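Local coordinates for protein adenylyltransferase and sulfurtransferase uba4 (Chaetomium thermophilum, PDB 6YUB) that probably adenylates, through this N-terminal ThiF-family part, the C-terminal glycine of a ubiquitin-like sulfur carrier that the full-length enzyme then thiolates for tRNA modification and molybdenum cofactor synthesis, at residues S2-L7 / L32-V37; E13-Q18 / N101-Y106; P151-A156 / L164-C169; A181-R186 / V247-L252. All blocks are in the same frame, centred on the assembly; numbering follows the deposited sequence.

Interaction 1: S2-L7 / L32-V37; sequences STQKSL and LMNAKV
Asn34 and Gln4 join the N-terminal arm Ser2-Leu7 to the turn between helix 25-33 and strand 36-40, where the Rossmann-type ThiF fold begins its central sheet. The polar part is a pair of hydrogen bonds from one side-chain amide to the backbone of one residue. Gln4 N donates to Asn34 OD1 at 2.8 Å, tilted 25° from the carbonyl plane. Asn34 ND2 donates to Gln4 O at 3.0 Å and is nearly straight (169°), the acceptor lying in the amide plane and the donor on a lone pair of the carbonyl. With both ends engaged, the amide is held against rotation. An alanine in place of Asn34 would probably leave Gln4 N and Gln4 O without these mates and the arm free to shift.

Van der Waals contacts flank the polar pair. Ser2 CB rests 3.3 Å from Asn34 O, at the exposed end of the arm. At the other end, Leu7 also packs on Ile12 and Met19 of helix 9-19. There the thioether of Met33 is bent at chi3 (55°), which places Met33 CE 3.6 Å from Leu7 CD2, while Met33 SD approaches the same methyl to 3.3 Å.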
loop_
_atom_site.group_PDB
_atom_site.type_symbol
_atom_site.label_atom_id
_atom_site.label_comp_id
_atom_site.label_asym_id
_atom_site.label_seq_id
_atom_site.Cartn_x
_atom_site.Cartn_y
_atom_site.Cartn_z
ATOM N N SER B 2 -14.217 -15.742 25.684
ATOM C CA SER B 2 -14.208 -16.525 24.458
ATOM C C SER B 2 -15.409 -17.460 24.369
ATOM O O SER B 2 -15.405 -18.399 23.565
ATOM C CB SER B 2 -12.909 -17.324 24.353
ATOM O OG SER B 2 -12.751 -18.186 25.467
ATOM N N THR B 3 -16.440 -17.215 25.177
ATOM C CA THR B 3 -17.590 -18.104 25.272
ATOM C C THR B 3 -18.868 -17.478 24.728
ATOM O O THR B 3 -19.954 -18.022 24.953
ATOM C CB THR B 3 -17.800 -18.529 26.729
ATOM O OG1 THR B 3 -17.940 -17.363 27.553
ATOM C CG2 THR B 3 -16.623 -19.358 27.222
ATOM N N GLN B 4 -18.770 -16.358 24.019
ATOM C CA GLN B 4 -19.960 -15.707 23.487
ATOM C C GLN B 4 -20.605 -16.573 22.412
ATOM O O GLN B 4 -19.933 -17.054 21.495
ATOM C CB GLN B 4 -19.605 -14.338 22.914
ATOM C CG GLN B 4 -19.702 -13.201 23.914
ATOM C CD GLN B 4 -18.879 -11.997 23.504
ATOM O OE1 GLN B 4 -17.721 -12.131 23.108
ATOM N NE2 GLN B 4 -19.472 -10.813 23.592
ATOM N N LYS B 5 -21.916 -16.772 22.533
ATOM C CA LYS B 5 -22.700 -17.484 21.537
ATOM C C LYS B 5 -23.813 -16.620 20.960
ATOM O O LYS B 5 -24.571 -17.098 20.106
ATOM C CB LYS B 5 -23.302 -18.760 22.143
ATOM C CG LYS B 5 -22.298 -19.651 22.867
ATOM C CD LYS B 5 -21.843 -20.821 22.005
ATOM C CE LYS B 5 -20.833 -21.696 22.740
ATOM N NZ LYS B 5 -19.426 -21.405 22.337
ATOM N N SER B 6 -23.934 -15.368 21.402
ATOM C CA SER B 6 -24.995 -14.478 20.959
ATOM C C SER B 6 -24.438 -13.075 20.774
ATOM O O SER B 6 -23.403 -12.715 21.340
ATOM C CB SER B 6 -26.160 -14.434 21.959
ATOM O OG SER B 6 -26.922 -15.625 21.913
ATOM N N LEU B 7 -25.145 -12.284 19.973
ATOM C CA LEU B 7 -24.830 -10.876 19.780
ATOM C C LEU B 7 -25.902 -10.031 20.457
ATOM O O LEU B 7 -27.098 -10.290 20.288
ATOM C CB LEU B 7 -24.748 -10.519 18.296
ATOM C CG LEU B 7 -23.650 -11.163 17.448
ATOM C CD1 LEU B 7 -23.487 -10.380 16.148
ATOM C CD2 LEU B 7 -22.339 -11.236 18.197
ATOM N N LEU B 32 -14.460 -13.133 15.949
ATOM C CA LEU B 32 -13.700 -11.943 16.320
ATOM C C LEU B 32 -13.907 -11.604 17.794
ATOM O O LEU B 32 -12.945 -11.358 18.531
ATOM C CB LEU B 32 -14.104 -10.764 15.438
ATOM C CG LEU B 32 -13.807 -10.889 13.949
ATOM C CD1 LEU B 32 -14.397 -9.700 13.194
ATOM C CD2 LEU B 32 -12.306 -11.010 13.699
ATOM N N MET B 33 -15.160 -11.615 18.246
ATOM C CA MET B 33 -15.480 -11.195 19.607
ATOM C C MET B 33 -14.973 -12.178 20.655
ATOM O O MET B 33 -14.764 -11.782 21.802
ATOM C CB MET B 33 -16.991 -11.019 19.753
ATOM C CG MET B 33 -17.567 -9.941 18.853
ATOM S SD MET B 33 -19.368 -10.014 18.738
ATOM C CE MET B 33 -19.830 -9.935 20.465
ATOM N N ASN B 34 -14.780 -13.442 20.292
ATOM C CA ASN B 34 -14.210 -14.428 21.203
ATOM C C ASN B 34 -12.700 -14.541 21.074
ATOM O O ASN B 34 -12.100 -15.384 21.746
ATOM C CB ASN B 34 -14.855 -15.798 20.954
ATOM C CG ASN B 34 -16.295 -15.855 21.433
ATOM O OD1 ASN B 34 -16.627 -15.324 22.494
ATOM N ND2 ASN B 34 -17.158 -16.493 20.649
ATOM N N ALA B 35 -12.076 -13.708 20.250
ATOM C CA ALA B 35 -10.651 -13.807 19.980
ATOM C C ALA B 35 -9.852 -12.891 20.901
ATOM O O ALA B 35 -10.370 -11.926 21.466
ATOM C CB ALA B 35 -10.356 -13.458 18.518
ATOM N N LYS B 36 -8.569 -13.217 21.046
ATOM C CA LYS B 36 -7.626 -12.419 21.825
ATOM C C LYS B 36 -6.409 -12.155 20.949
ATOM O O LYS B 36 -5.675 -13.090 20.609
ATOM C CB LYS B 36 -7.218 -13.132 23.112
ATOM C CG LYS B 36 -8.372 -13.647 23.953
ATOM C CD LYS B 36 -7.855 -14.229 25.261
ATOM C CE LYS B 36 -8.594 -15.503 25.640
ATOM N NZ LYS B 36 -8.081 -16.089 26.915
ATOM N N VAL B 37 -6.189 -10.894 20.588
ATOM C CA VAL B 37 -5.114 -10.510 19.682
ATOM C C VAL B 37 -4.148 -9.601 20.428
ATOM O O VAL B 37 -4.568 -8.627 21.062
ATOM C CB VAL B 37 -5.657 -9.815 18.419
ATOM C CG1 VAL B 37 -4.516 -9.365 17.521
ATOM C CG2 VAL B 37 -6.595 -10.748 17.670
#

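Interaction 2: E13-Q18 / N101-Y106; sequences ERYSRQ and NPLPVY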
loop_
_atom_site.group_PDB
_atom_site.type_symbol
_atom_site.label_atom_id
_atom_site.label_comp_id
_atom_site.label_asym_id
_atom_site.label_seq_id
_atom_site.Cartn_x
_atom_site.Cartn_y
_atom_site.Cartn_z
ATOM N N GLU B 13 -26.193 -3.800 15.553
ATOM C CA GLU B 13 -26.160 -2.530 14.836
ATOM C C GLU B 13 -24.733 -2.114 14.507
ATOM O O GLU B 13 -24.451 -1.668 13.390
ATOM C CB GLU B 13 -26.857 -1.443 15.663
ATOM C CG GLU B 13 -26.655 -0.018 15.156
ATOM C CD GLU B 13 -27.449 1.003 15.964
ATOM O OE1 GLU B 13 -28.329 0.576 16.739
ATOM O OE2 GLU B 13 -27.199 2.226 15.821
ATOM N N ARG B 14 -23.821 -2.248 15.468
ATOM C CA ARG B 14 -22.455 -1.775 15.271
ATOM C C ARG B 14 -21.731 -2.556 14.179
ATOM O O ARG B 14 -20.930 -1.971 13.439
ATOM C CB ARG B 14 -21.688 -1.856 16.600
ATOM C CG ARG B 14 -20.271 -1.322 16.555
ATOM C CD ARG B 14 -19.630 -1.309 17.947
ATOM N NE ARG B 14 -19.912 -0.080 18.679
ATOM C CZ ARG B 14 -19.170 1.023 18.605
ATOM N NH1 ARG B 14 -18.088 1.058 17.834
ATOM N NH2 ARG B 14 -19.506 2.092 19.306
ATOM N N TYR B 15 -22.012 -3.852 14.046
ATOM C CA TYR B 15 -21.289 -4.719 13.121
ATOM C C TYR B 15 -22.131 -5.162 11.927
ATOM O O TYR B 15 -21.717 -6.064 11.190
ATOM C CB TYR B 15 -20.773 -5.957 13.858
ATOM C CG TYR B 15 -19.930 -5.649 15.077
ATOM C CD1 TYR B 15 -18.882 -4.747 15.001
ATOM C CD2 TYR B 15 -20.196 -6.245 16.297
ATOM C CE1 TYR B 15 -18.111 -4.454 16.109
ATOM C CE2 TYR B 15 -19.428 -5.958 17.419
ATOM C CZ TYR B 15 -18.390 -5.060 17.312
ATOM O OH TYR B 15 -17.624 -4.762 18.411
ATOM N N SER B 16 -23.299 -4.551 11.717
ATOM C CA SER B 16 -24.204 -5.022 10.673
ATOM C C SER B 16 -23.568 -4.947 9.290
ATOM O O SER B 16 -23.773 -5.839 8.457
ATOM C CB SER B 16 -25.496 -4.204 10.703
ATOM O OG SER B 16 -25.211 -2.814 10.626
ATOM N N ARG B 17 -22.799 -3.890 9.020
ATOM C CA ARG B 17 -22.282 -3.683 7.673
ATOM C C ARG B 17 -21.212 -4.708 7.300
ATOM O O ARG B 17 -21.092 -5.070 6.123
ATOM C CB ARG B 17 -21.726 -2.266 7.536
ATOM C CG ARG B 17 -22.764 -1.154 7.656
ATOM C CD ARG B 17 -23.788 -1.184 6.520
ATOM N NE ARG B 17 -23.235 -1.679 5.260
ATOM C CZ ARG B 17 -22.609 -0.928 4.356
ATOM N NH1 ARG B 17 -22.437 0.372 4.559
ATOM N NH2 ARG B 17 -22.149 -1.483 3.246
ATOM N N GLN B 18 -20.427 -5.187 8.267
ATOM C CA GLN B 18 -19.365 -6.135 7.948
ATOM C C GLN B 18 -19.819 -7.588 8.041
ATOM O O GLN B 18 -19.243 -8.450 7.371
ATOM C CB GLN B 18 -18.151 -5.910 8.859
ATOM C CG GLN B 18 -18.337 -6.285 10.318
ATOM C CD GLN B 18 -17.033 -6.206 11.107
ATOM O OE1 GLN B 18 -16.065 -5.585 10.667
ATOM N NE2 GLN B 18 -17.004 -6.840 12.273
ATOM N N ASN B 101 -14.450 2.222 19.598
ATOM C CA ASN B 101 -15.299 1.111 20.004
ATOM C C ASN B 101 -15.025 0.771 21.464
ATOM O O ASN B 101 -13.959 0.225 21.784
ATOM C CB ASN B 101 -15.039 -0.104 19.113
ATOM C CG ASN B 101 -16.069 -1.191 19.298
ATOM O OD1 ASN B 101 -16.912 -1.121 20.199
ATOM N ND2 ASN B 101 -16.010 -2.212 18.448
ATOM N N PRO B 102 -15.942 1.091 22.379
ATOM C CA PRO B 102 -15.722 0.785 23.800
ATOM C C PRO B 102 -16.129 -0.617 24.229
ATOM O O PRO B 102 -16.028 -0.925 25.420
ATOM C CB PRO B 102 -16.601 1.836 24.504
ATOM C CG PRO B 102 -17.759 2.024 23.562
ATOM C CD PRO B 102 -17.184 1.868 22.163
ATOM N N LEU B 103 -16.581 -1.466 23.315
ATOM C CA LEU B 103 -17.057 -2.789 23.695
ATOM C C LEU B 103 -15.917 -3.781 23.926
ATOM O O LEU B 103 -16.028 -4.640 24.811
ATOM C CB LEU B 103 -18.017 -3.329 22.628
ATOM C CG LEU B 103 -19.252 -2.472 22.361
ATOM C CD1 LEU B 103 -20.232 -3.195 21.455
ATOM C CD2 LEU B 103 -19.938 -2.068 23.662
ATOM N N PRO B 104 -14.818 -3.713 23.177
ATOM C CA PRO B 104 -13.718 -4.656 23.418
ATOM C C PRO B 104 -12.991 -4.356 24.721
ATOM O O PRO B 104 -13.019 -3.242 25.245
ATOM C CB PRO B 104 -12.787 -4.452 22.213
ATOM C CG PRO B 104 -13.585 -3.699 21.206
ATOM C CD PRO B 104 -14.564 -2.874 21.991
ATOM N N VAL B 105 -12.318 -5.382 25.234
ATOM C CA VAL B 105 -11.457 -5.244 26.404
ATOM C C VAL B 105 -10.039 -4.959 25.928
ATOM O O VAL B 105 -9.500 -5.680 25.076
ATOM C CB VAL B 105 -11.501 -6.510 27.275
ATOM C CG1 VAL B 105 -10.525 -6.389 28.439
ATOM C CG2 VAL B 105 -12.912 -6.761 27.781
ATOM N N TYR B 106 -9.434 -3.906 26.472
ATOM C CA TYR B 106 -8.079 -3.502 26.110
ATOM C C TYR B 106 -7.146 -3.786 27.277
ATOM O O TYR B 106 -7.425 -3.385 28.406
ATOM C CB TYR B 106 -8.037 -2.021 25.724
ATOM C CG TYR B 106 -8.952 -1.691 24.564
ATOM C CD1 TYR B 106 -8.598 -2.019 23.261
ATOM C CD2 TYR B 106 -10.172 -1.061 24.770
ATOM C CE1 TYR B 106 -9.429 -1.727 22.197
ATOM C CE2 TYR B 106 -11.012 -0.763 23.708
ATOM C CZ TYR B 106 -10.632 -1.104 22.424
ATOM O OH TYR B 106 -11.458 -0.816 21.353
#
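Asn101 meets Arg14 and Tyr15, two consecutive residues of helix 9-19, at the loop that leads from helix 89-100 into strand 105-109, an outermost strand of the Rossmann-type sheet within this chain. The two side chains of the helix address the Asn101 amide in different ways. Arg14 lays its guanidinium almost parallel to the amide, the planes 13° apart, with Asn101 OD1 3.2 Å above the guanidinium plane and offset toward its rim. This is contact between flat faces: Arg14 NH1 lies 3.4 Å from Asn101 OD1, but the angle is too poor for a hydrogen bond. The N-H groups of Arg14 are used in other directions, NH1 on Ile100 O, NE in a salt bridge to Glu10, and NH2 on a polar side chain of another protein chain.

Tyr15 instead comes at about a right angle to Asn101 and offers its hydroxyl. Asn101 ND2 donates to Tyr15 OH at 3.0 Å, and the oxygen lies in the amide plane (4° out of it); ND2 also bonds to Ala54 O. The same amide forms an Asx turn, Asn101 OD1 accepting from Leu103 N at 3.2 Å with the donor above the carbonyl plane. Both ends of the amide are therefore fixed, which keeps it flat against the arginine. Within the loop, Tyr106 OH further anchors Asn101 O at 2.7 Å. Beyond the amide, Pro102 CD sits over the same guanidinium face, 3.7 Å from Arg14 NH2, and Leu103 CD1 touches Arg14 CD at 4.0 Å.

Interaction 3: P151-A156 / L164-C169; sequences PLVSAA and LIVLNC
Leu152 and Leu167 form a hydrogen-bonded pair of the hairpin of strands 152-158 and 161-167, where the parallel part of the ThiF sheet, ending with 152-158, passes into its antiparallel part. The axes of strands 152-156 and 164-167 approach to 4.8 Å, their directions 161° apart. Every touching residue is buried, so the contrast is between a close and a looser face.

The close part starts with the backbone. Leu167 N reaches Leu152 O at 2.7 Å, nearly along the C=O axis, and Leu152 N returns a bond to Leu167 O. Ser154 and Ile165 repeat the exchange, though the Ile165 N bond to Ser154 O is bent to 149° at the hydrogen. On the face carrying Leu152, Ser154, Ile165 and Leu167, the two leucines lie side by side and point the same way, Leu152 CD2 3.9 Å from Leu167 CD1. Helix 135-148 covers Leu152 through Ile141 and Cys145. Just past the Leu152-Leu167 pair, Pro151 CB packs on Cys169 CB at 3.8 Å.

The face of Val153, Ala155, Leu164 and Val166 is looser between the strands: Val153 CG1 and Leu164 CD1 are 4.4 Å apart, Val153 CG2 and Val166 CG2 4.5 Å. Helix 208-228 packs on this face, Met214 and Ala217 against Leu164, which also meets an apolar side chain of another protein chain.

Buried polar atoms have partners: Ser154 OG bonds to Asp130 OD2, and Asn168 to Lys150 O and Thr172 N. The chemistry implies a register fixed by backbone bonds, with apolar side chains seating the hairpin between two helices.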
loop_
_atom_site.group_PDB
_atom_site.type_symbol
_atom_site.label_atom_id
_atom_site.label_comp_id
_atom_site.label_asym_id
_atom_site.label_seq_id
_atom_site.Cartn_x
_atom_site.Cartn_y
_atom_site.Cartn_z
ATOM N N PRO B 151 0.343 -18.326 15.896
ATOM C CA PRO B 151 0.508 -17.695 14.581
ATOM C C PRO B 151 0.970 -16.255 14.736
ATOM O O PRO B 151 0.505 -15.520 15.615
ATOM C CB PRO B 151 -0.898 -17.773 13.970
ATOM C CG PRO B 151 -1.809 -17.712 15.152
ATOM C CD PRO B 151 -1.080 -18.419 16.290
ATOM N N LEU B 152 1.888 -15.852 13.864
ATOM C CA LEU B 152 2.539 -14.553 13.956
ATOM C C LEU B 152 2.325 -13.760 12.678
ATOM O O LEU B 152 2.600 -14.254 11.578
ATOM C CB LEU B 152 4.041 -14.721 14.225
ATOM C CG LEU B 152 4.922 -13.479 14.115
ATOM C CD1 LEU B 152 4.506 -12.425 15.132
ATOM C CD2 LEU B 152 6.388 -13.854 14.301
ATOM N N VAL B 153 1.831 -12.535 12.823
ATOM C CA VAL B 153 1.751 -11.580 11.721
ATOM C C VAL B 153 2.795 -10.505 11.998
ATOM O O VAL B 153 2.644 -9.702 12.926
ATOM C CB VAL B 153 0.348 -10.980 11.583
ATOM C CG1 VAL B 153 0.259 -10.107 10.339
ATOM C CG2 VAL B 153 -0.704 -12.088 11.544
ATOM N N SER B 154 3.859 -10.490 11.204
ATOM C CA SER B 154 4.992 -9.603 11.428
ATOM C C SER B 154 5.151 -8.633 10.264
ATOM O O SER B 154 5.056 -9.026 9.096
ATOM C CB SER B 154 6.284 -10.417 11.618
ATOM O OG SER B 154 7.429 -9.595 11.478
ATOM N N ALA B 155 5.393 -7.368 10.594
ATOM C CA ALA B 155 5.624 -6.317 9.612
ATOM C C ALA B 155 6.831 -5.496 10.042
ATOM O O ALA B 155 7.261 -5.547 11.195
ATOM C CB ALA B 155 4.394 -5.412 9.453
ATOM N N ALA B 156 7.373 -4.724 9.104
ATOM C CA ALA B 156 8.596 -3.989 9.377
ATOM C C ALA B 156 8.771 -2.856 8.382
ATOM O O ALA B 156 8.159 -2.838 7.313
ATOM C CB ALA B 156 9.822 -4.917 9.334
ATOM N N LEU B 164 5.572 -7.437 5.114
ATOM C CA LEU B 164 4.564 -8.142 5.891
ATOM C C LEU B 164 4.606 -9.619 5.537
ATOM O O LEU B 164 4.801 -9.978 4.372
ATOM C CB LEU B 164 3.164 -7.577 5.629
ATOM C CG LEU B 164 1.995 -8.339 6.253
ATOM C CD1 LEU B 164 1.048 -7.374 6.948
ATOM C CD2 LEU B 164 1.257 -9.122 5.187
ATOM N N ILE B 165 4.430 -10.470 6.545
ATOM C CA ILE B 165 4.424 -11.910 6.326
ATOM C C ILE B 165 3.706 -12.578 7.490
ATOM O O ILE B 165 3.834 -12.157 8.641
ATOM C CB ILE B 165 5.860 -12.459 6.154
ATOM C CG1 ILE B 165 5.815 -13.934 5.755
ATOM C CG2 ILE B 165 6.661 -12.278 7.439
ATOM C CD1 ILE B 165 7.081 -14.417 5.084
ATOM N N VAL B 166 2.956 -13.630 7.175
ATOM C CA VAL B 166 2.288 -14.467 8.166
ATOM C C VAL B 166 3.139 -15.712 8.380
ATOM O O VAL B 166 3.516 -16.398 7.412
ATOM C CB VAL B 166 0.867 -14.839 7.716
ATOM C CG1 VAL B 166 0.164 -15.682 8.774
ATOM C CG2 VAL B 166 0.066 -13.586 7.411
ATOM N N LEU B 167 3.449 -16.002 9.643
ATOM C CA LEU B 167 4.385 -17.062 9.990
ATOM C C LEU B 167 3.735 -18.044 10.953
ATOM O O LEU B 167 2.851 -17.684 11.738
ATOM C CB LEU B 167 5.664 -16.483 10.622
ATOM C CG LEU B 167 6.438 -15.478 9.772
ATOM C CD1 LEU B 167 7.382 -14.648 10.636
ATOM C CD2 LEU B 167 7.208 -16.196 8.672
ATOM N N ASN B 168 4.192 -19.290 10.883
ATOM C CA ASN B 168 3.777 -20.344 11.809
ATOM C C ASN B 168 2.258 -20.421 11.912
ATOM O O ASN B 168 1.692 -20.570 12.997
ATOM C CB ASN B 168 4.409 -20.131 13.185
ATOM C CG ASN B 168 4.284 -21.349 14.078
ATOM O OD1 ASN B 168 4.343 -22.485 13.610
ATOM N ND2 ASN B 168 4.106 -21.116 15.378
ATOM N N CYS B 169 1.589 -20.321 10.766
ATOM C CA CYS B 169 0.131 -20.370 10.712
ATOM C C CYS B 169 -0.277 -21.352 9.626
ATOM O O CYS B 169 0.081 -21.148 8.450
ATOM C CB CYS B 169 -0.447 -18.979 10.435
ATOM S SG CYS B 169 -2.246 -18.887 10.585
#

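Interaction 4: A181-R186 / V247-L252; sequences AAPCYR and VQPTLL. With ZN (zinc ion), chain E.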
loop_
_atom_site.group_PDB
_atom_site.type_symbol
_atom_site.label_atom_id
_atom_site.label_comp_id
_atom_site.label_asym_id
_atom_site.label_seq_id
_atom_site.Cartn_x
_atom_site.Cartn_y
_atom_site.Cartn_z
ATOM N N ALA B 181 4.734 -27.780 6.844
ATOM C CA ALA B 181 4.591 -26.880 7.975
ATOM C C ALA B 181 4.992 -25.475 7.553
ATOM O O ALA B 181 5.862 -25.295 6.694
ATOM C CB ALA B 181 5.440 -27.336 9.170
ATOM N N ALA B 182 4.356 -24.482 8.177
ATOM C CA ALA B 182 4.646 -23.096 7.864
ATOM C C ALA B 182 6.013 -22.700 8.419
ATOM O O ALA B 182 6.481 -23.261 9.418
ATOM C CB ALA B 182 3.566 -22.185 8.441
ATOM N N PRO B 183 6.674 -21.731 7.796
ATOM C CA PRO B 183 7.993 -21.313 8.278
ATOM C C PRO B 183 7.899 -20.391 9.482
ATOM O O PRO B 183 6.849 -19.823 9.795
ATOM C CB PRO B 183 8.583 -20.570 7.073
ATOM C CG PRO B 183 7.382 -19.973 6.403
ATOM C CD PRO B 183 6.247 -20.966 6.608
ATOM N N CYS B 184 9.037 -20.257 10.165
ATOM C CA CYS B 184 9.220 -19.214 11.160
ATOM C C CYS B 184 10.056 -18.092 10.535
ATOM O O CYS B 184 10.477 -18.169 9.375
ATOM C CB CYS B 184 9.881 -19.775 12.418
ATOM S SG CYS B 184 11.659 -19.629 12.431
ATOM N N TYR B 185 10.305 -17.035 11.314
ATOM C CA TYR B 185 11.036 -15.893 10.771
ATOM C C TYR B 185 12.474 -16.262 10.416
ATOM O O TYR B 185 13.041 -15.694 9.474
ATOM C CB TYR B 185 11.008 -14.728 11.764
ATOM C CG TYR B 185 11.475 -13.409 11.182
ATOM C CD1 TYR B 185 10.626 -12.627 10.408
ATOM C CD2 TYR B 185 12.761 -12.941 11.412
ATOM C CE1 TYR B 185 11.048 -11.418 9.873
ATOM C CE2 TYR B 185 13.194 -11.737 10.883
ATOM C CZ TYR B 185 12.334 -10.981 10.115
ATOM O OH TYR B 185 12.762 -9.783 9.587
ATOM N N ARG B 186 13.082 -17.199 11.148
ATOM C CA ARG B 186 14.431 -17.633 10.807
ATOM C C ARG B 186 14.433 -18.454 9.522
ATOM O O ARG B 186 15.361 -18.347 8.713
ATOM C CB ARG B 186 15.033 -18.442 11.953
ATOM C CG ARG B 186 15.447 -17.614 13.158
ATOM C CD ARG B 186 15.940 -18.509 14.283
ATOM N NE ARG B 186 16.094 -17.781 15.537
ATOM C CZ ARG B 186 17.196 -17.133 15.905
ATOM N NH1 ARG B 186 18.261 -17.115 15.114
ATOM N NH2 ARG B 186 17.229 -16.502 17.067
ATOM N N VAL B 247 1.155 -22.521 4.431
ATOM C CA VAL B 247 2.352 -23.347 4.585
ATOM C C VAL B 247 3.530 -22.719 3.852
ATOM O O VAL B 247 4.670 -22.752 4.337
ATOM C CB VAL B 247 2.077 -24.782 4.101
ATOM C CG1 VAL B 247 3.383 -25.532 3.881
ATOM C CG2 VAL B 247 1.203 -25.515 5.110
ATOM N N GLN B 248 3.279 -22.145 2.674
ATOM C CA GLN B 248 4.278 -21.389 1.918
ATOM C C GLN B 248 3.746 -19.969 1.786
ATOM O O GLN B 248 3.075 -19.637 0.798
ATOM C CB GLN B 248 4.548 -22.019 0.554
ATOM C CG GLN B 248 5.350 -23.302 0.625
ATOM C CD GLN B 248 5.783 -23.802 -0.742
ATOM O OE1 GLN B 248 6.580 -23.159 -1.427
ATOM N NE2 GLN B 248 5.252 -24.949 -1.146
ATOM N N PRO B 249 4.010 -19.102 2.759
ATOM C CA PRO B 249 3.396 -17.771 2.757
ATOM C C PRO B 249 4.104 -16.823 1.797
ATOM O O PRO B 249 5.197 -17.086 1.299
ATOM C CB PRO B 249 3.553 -17.307 4.211
ATOM C CG PRO B 249 4.828 -17.981 4.667
ATOM C CD PRO B 249 4.883 -19.314 3.935
ATOM N N THR B 250 3.447 -15.696 1.553
ATOM C CA THR B 250 3.972 -14.647 0.694
ATOM C C THR B 250 4.655 -13.582 1.537
ATOM O O THR B 250 4.143 -13.183 2.587
ATOM C CB THR B 250 2.850 -14.013 -0.133
ATOM O OG1 THR B 250 2.285 -14.992 -1.015
ATOM C CG2 THR B 250 3.371 -12.838 -0.943
ATOM N N LEU B 251 5.814 -13.126 1.075
ATOM C CA LEU B 251 6.479 -11.965 1.660
ATOM C C LEU B 251 6.066 -10.737 0.855
ATOM O O LEU B 251 6.497 -10.564 -0.289
ATOM C CB LEU B 251 7.994 -12.134 1.658
ATOM C CG LEU B 251 8.780 -10.893 2.083
ATOM C CD1 LEU B 251 8.416 -10.472 3.509
ATOM C CD2 LEU B 251 10.278 -11.132 1.963
ATOM N N LEU B 252 5.224 -9.893 1.443
ATOM C CA LEU B 252 4.769 -8.677 0.781
ATOM C C LEU B 252 5.792 -7.572 1.009
ATOM O O LEU B 252 6.190 -7.313 2.152
ATOM C CB LEU B 252 3.401 -8.249 1.307
ATOM C CG LEU B 252 2.753 -7.073 0.571
ATOM C CD1 LEU B 252 2.372 -7.475 -0.843
ATOM C CD2 LEU B 252 1.544 -6.556 1.331
HETATM ZN ZN ZN E . 12.218 -21.604 11.387
#
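Pro183 and Pro249 meet tip to tip where the loop before the zinc-binding helix 185-188 passes the entry to strand 250-255. The loop carries Cys184 of the Cys4 zinc site, completed by Cys187, Cys279 and Cys282. Cys184 also occupies the N-cap position of helix 185-188, and its SG lies 2.3 Å from the zinc ion.

The Pro183 ring can be followed atom by atom. Pro183 CB meets none of Val247-Leu252. Pro183 CG comes to the Pro249 ring, 3.6 Å from Pro249 CD and slightly farther from Pro249 CG. Pro183 CD, next to the ring nitrogen, meets two partners on one side. The first is the carbonyl of Val247, with Pro183 CD 3.3 Å from Val247 O. The second is the other ring: Pro183 CD to Pro249 CD is 3.4 Å, tighter than usual van der Waals contact for carbon. An alanine in place of Pro183 would probably open a gap against the Pro249 ring and loosen the seat of the loop that carries Cys184.

No hydrogen bond crosses this contact. Its polar element is Val247 O, which also receives a CA-H...O contact from Ala182 CA at 3.5 Å, straight at the hydrogen (179°). The two prolines have no N-H to give, so the strand entry and the zinc loop are fitted by shape. Val247 extends the contact along the loop: chi1 of 164° sets CG1 anti to the backbone N, and there Val247 CG1 lies 3.8 Å from Ala181 O.

In the fold
The four contacts form two touching pairs on one mixed sheet. Interactions 1 and 2, centres 12 Å apart, meet where helices 9-19 and 25-33, consecutive in the chain, come together: Met33 SD lies 4.3 Å from Tyr15 CE2 and Leu32 CD1 4.0 Å from Gln18 NE2. Both lie away from the predicted ATP-binding residues. Interactions 3 and 4, centres 8 Å apart, are joined by two probable backbone hydrogen bonds, Leu164 O to Leu252 N at 3.0 Å between neighbouring strands and Asn168 N to Pro183 O at 2.9 Å. The hairpin reaches the zinc loop, the side chain of Leu167 standing about 8 Å from the ion. Interactions 2 and 4 have centres about 31 Å apart.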